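Local coordinates for GTP-binding protein (Thermus thermophilus, PDB 2DBY), which binds GDP and is probably a ribosome-associated ATPase of the OBG GTPase family that contacts the 70S particle and its large subunit, at residues Ala208-Glu213 against Val238-Ala243; Gly5-Pro10 against Ile103-Arg108; Ala324-Trp329 against Asp358-Tyr363. All coordinates share one frame; numbering follows the deposited sequence.

Contact 1 of 3, residues Ala208-Glu213 against Val238-Ala243; sequences ANVAEE and VVVVSA. With GDP (guanosine-5'-diphosphate), chain B.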
loop_
_atom_site.group_PDB
_atom_site.type_symbol
_atom_site.label_atom_id
_atom_site.label_comp_id
_atom_site.label_asym_id
_atom_site.label_seq_id
_atom_site.Cartn_x
_atom_site.Cartn_y
_atom_site.Cartn_z
ATOM N N ALA A 208 3.632 -8.763 12.315
ATOM C CA ALA A 208 3.988 -9.667 13.419
ATOM C C ALA A 208 4.086 -11.084 12.880
ATOM O O ALA A 208 3.066 -11.686 12.528
ATOM C CB ALA A 208 2.919 -9.594 14.540
ATOM N N ASN A 209 5.310 -11.603 12.793
ATOM C CA ASN A 209 5.538 -12.966 12.294
ATOM C C ASN A 209 5.356 -13.914 13.473
ATOM O O ASN A 209 6.067 -13.811 14.477
ATOM C CB ASN A 209 6.950 -13.094 11.723
ATOM C CG ASN A 209 7.153 -14.392 10.967
ATOM O OD1 ASN A 209 6.183 -15.085 10.614
ATOM N ND2 ASN A 209 8.397 -14.727 10.700
ATOM N N VAL A 210 4.400 -14.825 13.350
ATOM C CA VAL A 210 4.097 -15.751 14.422
ATOM C C VAL A 210 4.093 -17.204 13.950
ATOM O O VAL A 210 4.150 -17.478 12.753
ATOM C CB VAL A 210 2.681 -15.481 15.023
ATOM C CG1 VAL A 210 2.630 -14.085 15.622
ATOM C CG2 VAL A 210 1.583 -15.597 13.934
ATOM N N ALA A 211 4.036 -18.117 14.915
ATOM C CA ALA A 211 3.921 -19.537 14.595
ATOM C C ALA A 211 2.471 -19.673 14.097
ATOM O O ALA A 211 1.588 -18.953 14.561
ATOM C CB ALA A 211 4.135 -20.369 15.852
ATOM N N GLU A 212 2.205 -20.613 13.189
ATOM C CA GLU A 212 0.857 -20.762 12.631
ATOM C C GLU A 212 -0.287 -20.913 13.633
ATOM O O GLU A 212 -1.405 -20.468 13.349
ATOM C CB GLU A 212 0.826 -21.929 11.637
ATOM C CG GLU A 212 1.417 -23.206 12.168
ATOM C CD GLU A 212 1.771 -24.184 11.049
ATOM O OE1 GLU A 212 2.283 -23.738 9.996
ATOM O OE2 GLU A 212 1.558 -25.391 11.238
ATOM N N GLU A 213 -0.016 -21.521 14.789
ATOM C CA GLU A 213 -1.056 -21.710 15.819
ATOM C C GLU A 213 -1.587 -20.392 16.370
ATOM O O GLU A 213 -2.679 -20.345 16.930
ATOM C CB GLU A 213 -0.529 -22.533 16.990
ATOM C CG GLU A 213 0.726 -21.987 17.608
ATOM C CD GLU A 213 1.976 -22.687 17.079
ATOM O OE1 GLU A 213 2.028 -23.060 15.865
ATOM O OE2 GLU A 213 2.915 -22.854 17.887
ATOM N N VAL A 238 -1.211 -3.092 12.211
ATOM C CA VAL A 238 -0.594 -4.405 12.480
ATOM C C VAL A 238 -1.220 -5.503 11.624
ATOM O O VAL A 238 -2.447 -5.554 11.429
ATOM C CB VAL A 238 -0.765 -4.808 13.994
ATOM C CG1 VAL A 238 -0.250 -6.237 14.243
ATOM C CG2 VAL A 238 0.028 -3.852 14.877
ATOM N N VAL A 239 -0.374 -6.353 11.056
ATOM C CA VAL A 239 -0.893 -7.498 10.308
ATOM C C VAL A 239 -0.163 -8.706 10.862
ATOM O O VAL A 239 1.069 -8.690 10.984
ATOM C CB VAL A 239 -0.615 -7.452 8.803
ATOM C CG1 VAL A 239 -1.327 -8.651 8.144
ATOM C CG2 VAL A 239 -1.124 -6.150 8.190
ATOM N N VAL A 240 -0.910 -9.754 11.199
ATOM C CA VAL A 240 -0.277 -10.956 11.747
ATOM C C VAL A 240 -0.188 -12.036 10.680
ATOM O O VAL A 240 -1.195 -12.380 10.055
ATOM C CB VAL A 240 -1.086 -11.495 12.954
ATOM C CG1 VAL A 240 -0.385 -12.718 13.553
ATOM C CG2 VAL A 240 -1.284 -10.381 13.982
ATOM N N VAL A 241 1.016 -12.561 10.470
ATOM C CA VAL A 241 1.219 -13.628 9.480
ATOM C C VAL A 241 2.207 -14.666 9.997
ATOM O O VAL A 241 2.957 -14.427 10.941
ATOM C CB VAL A 241 1.836 -13.075 8.166
ATOM C CG1 VAL A 241 1.037 -11.872 7.684
ATOM C CG2 VAL A 241 3.317 -12.721 8.380
ATOM N N SER A 242 2.184 -15.845 9.391
ATOM C CA SER A 242 3.208 -16.845 9.676
ATOM C C SER A 242 3.955 -16.923 8.332
ATOM O O SER A 242 3.420 -17.460 7.354
ATOM C CB SER A 242 2.604 -18.225 9.974
ATOM O OG SER A 242 3.639 -19.184 9.909
ATOM N N ALA A 243 5.170 -16.380 8.268
ATOM C CA ALA A 243 5.954 -16.390 7.033
ATOM C C ALA A 243 6.157 -17.815 6.550
ATOM O O ALA A 243 6.088 -18.097 5.359
ATOM C CB ALA A 243 7.330 -15.733 7.271
HETATM P PB GDP B . 15.614 -13.243 7.931
HETATM O O1B GDP B . 16.996 -13.248 8.569
HETATM O O2B GDP B . 14.694 -12.043 8.518
HETATM O O3B GDP B . 15.519 -13.544 6.437
HETATM O O3A GDP B . 14.920 -14.563 8.609
HETATM P PA GDP B . 14.606 -16.011 7.968
HETATM O O1A GDP B . 13.696 -15.868 6.826
HETATM O O2A GDP B . 15.974 -16.712 7.493
HETATM O "O5'" GDP B . 13.887 -16.917 9.096
HETATM C "C5'" GDP B . 14.787 -17.115 10.193
HETATM C "C4'" GDP B . 14.439 -18.457 10.886
HETATM O "O4'" GDP B . 13.055 -18.474 11.416
HETATM C "C3'" GDP B . 14.490 -19.675 9.974
HETATM O "O3'" GDP B . 15.124 -20.925 10.237
HETATM C "C2'" GDP B . 13.044 -19.738 9.417
HETATM O "O2'" GDP B . 12.791 -21.123 9.080
HETATM C "C1'" GDP B . 12.260 -19.516 10.702
HETATM N N9 GDP B . 10.891 -18.969 10.472
HETATM C C8 GDP B . 10.554 -17.880 9.690
HETATM N N7 GDP B . 9.265 -17.673 9.724
HETATM C C5 GDP B . 8.688 -18.609 10.523
HETATM C C6 GDP B . 7.341 -18.883 10.940
HETATM O O6 GDP B . 6.431 -18.190 10.548
HETATM N N1 GDP B . 7.104 -19.946 11.791
HETATM C C2 GDP B . 8.150 -20.733 12.234
HETATM N N2 GDP B . 7.890 -21.781 13.079
HETATM N N3 GDP B . 9.413 -20.490 11.855
HETATM C C4 GDP B . 9.722 -19.454 11.013
#
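Parallel strands 204-209 and 237-241, joined through helix 222-234 as a beta-alpha-beta unit of the G domain, carry at their C-terminal ends two loops that hold the guanine base of the bound GDP. Asn-209 to Glu-212 is the NxxE form of the G4 motif known from the YchF subfamily, and Ser-242 with Ala-243 belongs to G5. Val-239 starts the pairing, its O accepting Ala-208 N at 2.9 Å. Val-240 sets CG1 against Val-210 CG2 at 3.5 Å, the two side chains crossing at about a right angle. Val-241 bonds twice through its backbone, N to Ala-208 O and O to Val-210 N, the latter at 2.8 Å. Ser-242, the N-cap of helix 243-250, holds OG anti to its backbone N (chi1 166°), where it caps Leu-245 N and donates to O6 of GDP at 3.0 Å. Ala-243 N then runs almost straight (176°) to Asn-209 OD1, 2.9 Å away. An alanine at Asn-209 would lose this bond and that of ND2 to Val-12 O in the P-loop, and would probably loosen the tie between phosphate and base loops. Asn-209 ND2 also lies 3.2 Å from GDP N7.

Contact 2 of 3, residues Gly5-Pro10 against Ile103-Arg108; sequences GIVGLP and IAHVLR. With GDP (guanosine-5'-diphosphate), chain B; FMT (formic acid), chain C.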
loop_
_atom_site.group_PDB
_atom_site.type_symbol
_atom_site.label_atom_id
_atom_site.label_comp_id
_atom_site.label_asym_id
_atom_site.label_seq_id
_atom_site.Cartn_x
_atom_site.Cartn_y
_atom_site.Cartn_z
ATOM N N GLY A 5 7.726 -1.003 1.177
ATOM C CA GLY A 5 9.073 -1.516 1.394
ATOM C C GLY A 5 9.076 -2.400 2.637
ATOM O O GLY A 5 8.683 -1.942 3.712
ATOM N N ILE A 6 9.490 -3.661 2.490
ATOM C CA ILE A 6 9.538 -4.597 3.607
ATOM C C ILE A 6 10.914 -4.565 4.244
ATOM O O ILE A 6 11.931 -4.804 3.568
ATOM C CB ILE A 6 9.224 -6.052 3.153
ATOM C CG1 ILE A 6 7.839 -6.073 2.481
ATOM C CG2 ILE A 6 9.263 -7.008 4.387
ATOM C CD1 ILE A 6 7.318 -7.455 2.173
ATOM N N VAL A 7 10.957 -4.267 5.547
ATOM C CA VAL A 7 12.234 -4.198 6.241
ATOM C C VAL A 7 12.281 -5.177 7.386
ATOM O O VAL A 7 11.244 -5.639 7.864
ATOM C CB VAL A 7 12.522 -2.770 6.787
ATOM C CG1 VAL A 7 12.368 -1.754 5.677
ATOM C CG2 VAL A 7 11.616 -2.444 7.915
ATOM N N GLY A 8 13.490 -5.528 7.810
ATOM C CA GLY A 8 13.591 -6.447 8.929
ATOM C C GLY A 8 15.025 -6.566 9.402
ATOM O O GLY A 8 15.945 -6.520 8.584
ATOM N N LEU A 9 15.226 -6.689 10.707
ATOM C CA LEU A 9 16.584 -6.864 11.195
ATOM C C LEU A 9 16.850 -8.362 10.990
ATOM O O LEU A 9 15.980 -9.092 10.516
ATOM C CB LEU A 9 16.675 -6.447 12.665
ATOM C CG LEU A 9 16.361 -4.961 12.929
ATOM C CD1 LEU A 9 16.765 -4.586 14.350
ATOM C CD2 LEU A 9 17.079 -4.085 11.916
ATOM N N PRO A 10 18.057 -8.844 11.311
ATOM C CA PRO A 10 18.344 -10.269 11.121
ATOM C C PRO A 10 17.477 -11.318 11.798
ATOM O O PRO A 10 17.030 -11.176 12.947
ATOM C CB PRO A 10 19.805 -10.384 11.569
ATOM C CG PRO A 10 20.370 -9.069 11.105
ATOM C CD PRO A 10 19.298 -8.077 11.538
ATOM N N ILE A 103 6.084 1.499 4.574
ATOM C CA ILE A 103 7.055 0.570 5.124
ATOM C C ILE A 103 6.330 -0.546 5.888
ATOM O O ILE A 103 5.382 -0.283 6.631
ATOM C CB ILE A 103 7.992 1.320 6.125
ATOM C CG1 ILE A 103 8.777 2.401 5.375
ATOM C CG2 ILE A 103 8.900 0.314 6.843
ATOM C CD1 ILE A 103 9.614 3.310 6.283
ATOM N N ALA A 104 6.766 -1.784 5.700
ATOM C CA ALA A 104 6.180 -2.896 6.440
ATOM C C ALA A 104 7.398 -3.505 7.146
ATOM O O ALA A 104 8.346 -3.975 6.506
ATOM C CB ALA A 104 5.523 -3.906 5.479
ATOM N N HIS A 105 7.370 -3.496 8.471
ATOM C CA HIS A 105 8.501 -3.978 9.259
ATOM C C HIS A 105 8.151 -5.325 9.859
ATOM O O HIS A 105 7.220 -5.433 10.658
ATOM C CB HIS A 105 8.817 -2.933 10.372
ATOM C CG HIS A 105 10.079 -3.209 11.146
ATOM N ND1 HIS A 105 10.712 -2.237 11.897
ATOM C CD2 HIS A 105 10.839 -4.328 11.266
ATOM C CE1 HIS A 105 11.803 -2.744 12.447
ATOM N NE2 HIS A 105 11.904 -4.014 12.084
ATOM N N VAL A 106 8.914 -6.350 9.479
ATOM C CA VAL A 106 8.677 -7.708 9.974
ATOM C C VAL A 106 9.318 -7.817 11.358
ATOM O O VAL A 106 10.502 -7.548 11.529
ATOM C CB VAL A 106 9.312 -8.752 9.035
ATOM C CG1 VAL A 106 9.058 -10.177 9.568
ATOM C CG2 VAL A 106 8.728 -8.574 7.611
ATOM N N LEU A 107 8.515 -8.222 12.332
ATOM C CA LEU A 107 8.969 -8.342 13.716
ATOM C C LEU A 107 8.719 -9.782 14.157
ATOM O O LEU A 107 7.610 -10.311 13.988
ATOM C CB LEU A 107 8.154 -7.367 14.574
ATOM C CG LEU A 107 8.295 -5.889 14.219
ATOM C CD1 LEU A 107 7.258 -5.079 15.028
ATOM C CD2 LEU A 107 9.722 -5.428 14.575
ATOM N N ARG A 108 9.748 -10.422 14.713
ATOM C CA ARG A 108 9.596 -11.803 15.140
ATOM C C ARG A 108 8.824 -11.924 16.461
ATOM O O ARG A 108 9.225 -11.348 17.491
ATOM C CB ARG A 108 10.981 -12.466 15.255
ATOM C CG ARG A 108 10.956 -13.766 16.053
ATOM C CD ARG A 108 12.229 -14.569 15.861
ATOM N NE ARG A 108 12.362 -14.932 14.461
ATOM C CZ ARG A 108 13.075 -15.957 14.010
ATOM N NH1 ARG A 108 13.733 -16.740 14.856
ATOM N NH2 ARG A 108 13.130 -16.195 12.706
HETATM P PB GDP B . 15.614 -13.243 7.931
HETATM O O1B GDP B . 16.996 -13.248 8.569
HETATM O O2B GDP B . 14.694 -12.043 8.518
HETATM O O3B GDP B . 15.519 -13.544 6.437
HETATM O O3A GDP B . 14.920 -14.563 8.609
HETATM P PA GDP B . 14.606 -16.011 7.968
HETATM O O1A GDP B . 13.696 -15.868 6.826
HETATM O O2A GDP B . 15.974 -16.712 7.493
HETATM O "O5'" GDP B . 13.887 -16.917 9.096
HETATM C "C5'" GDP B . 14.787 -17.115 10.193
HETATM C "C4'" GDP B . 14.439 -18.457 10.886
HETATM O "O4'" GDP B . 13.055 -18.474 11.416
HETATM C "C3'" GDP B . 14.490 -19.675 9.974
HETATM O "O3'" GDP B . 15.124 -20.925 10.237
HETATM C "C2'" GDP B . 13.044 -19.738 9.417
HETATM O "O2'" GDP B . 12.791 -21.123 9.080
HETATM C "C1'" GDP B . 12.260 -19.516 10.702
HETATM N N9 GDP B . 10.891 -18.969 10.472
HETATM C C8 GDP B . 10.554 -17.880 9.690
HETATM N N7 GDP B . 9.265 -17.673 9.724
HETATM C C5 GDP B . 8.688 -18.609 10.523
HETATM C C6 GDP B . 7.341 -18.883 10.940
HETATM O O6 GDP B . 6.431 -18.190 10.548
HETATM N N1 GDP B . 7.104 -19.946 11.791
HETATM C C2 GDP B . 8.150 -20.733 12.234
HETATM N N2 GDP B . 7.890 -21.781 13.079
HETATM N N3 GDP B . 9.413 -20.490 11.855
HETATM C C4 GDP B . 9.722 -19.454 11.013
HETATM C C FMT C . 9.689 0.731 11.453
HETATM O O1 FMT C . 9.905 0.496 12.639
HETATM O O2 FMT C . 9.415 2.002 11.040
HETATM O O HOH W 1 12.966 -6.629 12.518
#
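The P-loop of the G domain leaves the sheet here: strand 3-7 leads into the phosphate-binding loop, to which Gly-8 belongs, and strand 102-108 lies beside it in parallel, their short axes 23° apart. Three backbone bonds join the two. Gly-5 O accepts Ala-104 N, Ala-104 O accepts Val-7 N at 2.8 Å, and Val-7 O takes Val-106 N nearly along its C=O axis. On the face that helix 14-25 packs against, Ile-6 CG2 meets Val-106 CG2 at 3.6 Å, the two side chains crossing obliquely. The other face holds Val-7, Ile-103 and His-105, with Val-7 and Ile-103 resting on Ile-97 of helix 91-98. Val-7 CG2, in the crowded position between its own backbone N and carbonyl carbon, makes a CH-pi contact over the His-105 ring, 4.0 Å from the ring centroid. Leu-107 CD2 lies on the opposite face, so the imidazole is sandwiched between two methyls, each offset toward its rim. Its nitrogens serve polar partners at the rim: His-105 ND1 donates to O1 of a formic acid molecule at 2.9 Å, and NE2 meets a water at 2.9 Å. That water accepts Leu-9 N and donates to Val-106 O, bridging the start of the P-loop to the neighbouring strand. Farther on, Arg-108 NH2 makes a weak bond to the ribose O4' of GDP at 2.6 Å. With both ring nitrogens of His-105 engaged, the rotation of the imidazole between its methyl neighbours is fixed.

Contact 3 of 3, residues Ala324-Trp329 against Asp358-Tyr363; sequences AEVIPW and DGDVIY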
loop_
_atom_site.group_PDB
_atom_site.type_symbol
_atom_site.label_atom_id
_atom_site.label_comp_id
_atom_site.label_asym_id
_atom_site.label_seq_id
_atom_site.Cartn_x
_atom_site.Cartn_y
_atom_site.Cartn_z
ATOM N N ALA A 324 -17.420 10.296 -18.650
ATOM C CA ALA A 324 -17.439 8.839 -18.507
ATOM C C ALA A 324 -18.681 8.316 -17.796
ATOM O O ALA A 324 -19.225 8.971 -16.917
ATOM C CB ALA A 324 -16.177 8.363 -17.763
ATOM N N GLU A 325 -19.131 7.129 -18.195
ATOM C CA GLU A 325 -20.279 6.508 -17.564
ATOM C C GLU A 325 -19.686 5.872 -16.302
ATOM O O GLU A 325 -18.626 5.242 -16.355
ATOM C CB GLU A 325 -20.855 5.422 -18.469
ATOM C CG GLU A 325 -21.276 5.889 -19.866
ATOM C CD GLU A 325 -21.401 4.730 -20.849
ATOM O OE1 GLU A 325 -22.091 3.737 -20.532
ATOM O OE2 GLU A 325 -20.804 4.807 -21.943
ATOM N N VAL A 326 -20.373 6.034 -15.180
ATOM C CA VAL A 326 -19.916 5.503 -13.907
ATOM C C VAL A 326 -21.076 4.896 -13.142
ATOM O O VAL A 326 -22.166 5.466 -13.096
ATOM C CB VAL A 326 -19.332 6.621 -13.016
ATOM C CG1 VAL A 326 -18.814 6.033 -11.697
ATOM C CG2 VAL A 326 -18.243 7.363 -13.763
ATOM N N ILE A 327 -20.831 3.745 -12.528
ATOM C CA ILE A 327 -21.853 3.082 -11.735
ATOM C C ILE A 327 -21.160 2.135 -10.769
ATOM O O ILE A 327 -20.184 1.484 -11.134
ATOM C CB ILE A 327 -22.846 2.284 -12.649
ATOM C CG1 ILE A 327 -23.879 1.537 -11.790
ATOM C CG2 ILE A 327 -22.064 1.301 -13.542
ATOM C CD1 ILE A 327 -24.898 0.729 -12.599
ATOM N N PRO A 328 -21.616 2.093 -9.509
ATOM C CA PRO A 328 -21.057 1.217 -8.472
ATOM C C PRO A 328 -21.185 -0.214 -8.977
ATOM O O PRO A 328 -22.213 -0.589 -9.542
ATOM C CB PRO A 328 -21.964 1.466 -7.290
ATOM C CG PRO A 328 -22.384 2.890 -7.477
ATOM C CD PRO A 328 -22.621 3.010 -8.948
ATOM N N TRP A 329 -20.159 -1.030 -8.762
ATOM C CA TRP A 329 -20.201 -2.387 -9.275
ATOM C C TRP A 329 -21.432 -3.162 -8.828
ATOM O O TRP A 329 -21.970 -3.959 -9.589
ATOM C CB TRP A 329 -18.949 -3.169 -8.841
ATOM C CG TRP A 329 -18.986 -3.522 -7.384
ATOM C CD1 TRP A 329 -18.635 -2.718 -6.334
ATOM C CD2 TRP A 329 -19.476 -4.738 -6.809
ATOM N NE1 TRP A 329 -18.876 -3.349 -5.148
ATOM C CE2 TRP A 329 -19.395 -4.594 -5.407
ATOM C CE3 TRP A 329 -19.984 -5.934 -7.340
ATOM C CZ2 TRP A 329 -19.801 -5.597 -4.526
ATOM C CZ3 TRP A 329 -20.389 -6.941 -6.450
ATOM C CH2 TRP A 329 -20.292 -6.756 -5.065
ATOM N N ASP A 358 -14.054 3.813 -4.637
ATOM C CA ASP A 358 -13.739 2.405 -4.690
ATOM C C ASP A 358 -14.987 1.641 -5.158
ATOM O O ASP A 358 -16.106 1.926 -4.716
ATOM C CB ASP A 358 -13.323 1.916 -3.310
ATOM C CG ASP A 358 -12.822 0.507 -3.338
ATOM O OD1 ASP A 358 -13.631 -0.430 -3.153
ATOM O OD2 ASP A 358 -11.612 0.344 -3.559
ATOM N N GLY A 359 -14.778 0.693 -6.065
ATOM C CA GLY A 359 -15.869 -0.120 -6.594
ATOM C C GLY A 359 -16.564 0.437 -7.825
ATOM O O GLY A 359 -17.441 -0.218 -8.412
ATOM N N ASP A 360 -16.200 1.645 -8.227
ATOM C CA ASP A 360 -16.814 2.250 -9.416
ATOM C C ASP A 360 -16.476 1.444 -10.666
ATOM O O ASP A 360 -15.350 0.957 -10.804
ATOM C CB ASP A 360 -16.267 3.669 -9.643
ATOM C CG ASP A 360 -16.983 4.727 -8.827
ATOM O OD1 ASP A 360 -18.037 4.420 -8.240
ATOM O OD2 ASP A 360 -16.489 5.883 -8.798
ATOM N N VAL A 361 -17.440 1.301 -11.577
ATOM C CA VAL A 361 -17.173 0.644 -12.846
ATOM C C VAL A 361 -17.254 1.821 -13.820
ATOM O O VAL A 361 -18.225 2.578 -13.779
ATOM C CB VAL A 361 -18.239 -0.387 -13.219
ATOM C CG1 VAL A 361 -17.851 -1.063 -14.532
ATOM C CG2 VAL A 361 -18.355 -1.435 -12.102
ATOM N N ILE A 362 -16.256 1.957 -14.689
ATOM C CA ILE A 362 -16.186 3.091 -15.612
ATOM C C ILE A 362 -16.058 2.726 -17.086
ATOM O O ILE A 362 -15.370 1.752 -17.447
ATOM C CB ILE A 362 -14.958 3.990 -15.244
ATOM C CG1 ILE A 362 -15.077 4.469 -13.796
ATOM C CG2 ILE A 362 -14.867 5.183 -16.176
ATOM C CD1 ILE A 362 -13.781 5.136 -13.271
ATOM N N TYR A 363 -16.741 3.497 -17.938
ATOM C CA TYR A 363 -16.614 3.322 -19.386
ATOM C C TYR A 363 -16.389 4.755 -19.905
ATOM O O TYR A 363 -17.264 5.614 -19.777
ATOM C CB TYR A 363 -17.873 2.718 -20.025
ATOM C CG TYR A 363 -17.616 2.333 -21.468
ATOM C CD1 TYR A 363 -16.840 1.220 -21.780
ATOM C CD2 TYR A 363 -18.072 3.129 -22.519
ATOM C CE1 TYR A 363 -16.520 0.907 -23.105
ATOM C CE2 TYR A 363 -17.760 2.825 -23.842
ATOM C CZ TYR A 363 -16.984 1.714 -24.123
ATOM O OH TYR A 363 -16.667 1.396 -25.423
#
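Ile-327 and Val-361 run alongside each other, their side chains going out on the same face, at the apolar centre of an antiparallel strand pair in the C-terminal TGS domain, a ubiquitin-like fold. Ile-327 CG2 is 4.2 Å from Val-361 CB, and Trp-338 of helix 338-343 packs on both residues. The CG2 branch of Val-361, anti to its carbonyl carbon, reaches past the end of strand 323-328 to Trp-329 CA at 3.5 Å. On the opposite face of the sheet Ala-324 CB meets Ile-362 CG2 at 3.8 Å, while Val-326 CG2 stands farther from Ile-362 CG1. Between the faces run the backbone bonds: Ile-327 with Val-361 and Glu-325 with Tyr-363 are both hydrogen-bonded pairs, each bonding in both directions. Toward one end of the pairing Trp-329 N donates to Gly-359 O at 2.9 Å from above the carbonyl plane, and the same oxygen sits in the plane of the indole at its edge. Gly-359 has a positive phi (89°), and a CB there would jam against the preceding carbonyl and crowd Trp-329 CD1. Here the contact turns polar. Val-326 CG1 rests against Asp-360 CG at 3.6 Å, the carboxylate being held from elsewhere by Tyr-354 OH and Gln-357 N through OD2. At the other end Glu-325, salt-bridged to Lys-342 through OE1, extends alongside Tyr-363 with carboxylate and ring planes 63° apart. Glu-325 OE2 lies near the ring plane, at the edge, 3.3 Å from Tyr-363 CD2.

How the contacts relate
From the N terminus, contact 2 comes first: its 5-10 segment is rejoined by 103-108 after 92 residues. Contact 1 follows, closing a loop of 24 residues around helix 222-234, and contact 3 closes one of 28 residues near the C terminus. The three loops lie in series; none nests in or crosses another. Contacts 1 and 2 share one sheet, in which strand 102-108 lies between strands 3-7 and 204-209; Asn-209 N approaches Leu-107 O at 2.9 Å, a probable hydrogen bond, and both contacts touch GDP. Contact 3 joins two strands of the C-terminal TGS domain, its nearest atoms about 17 Å from those of contact 1 and about 20 Å from those of contact 2.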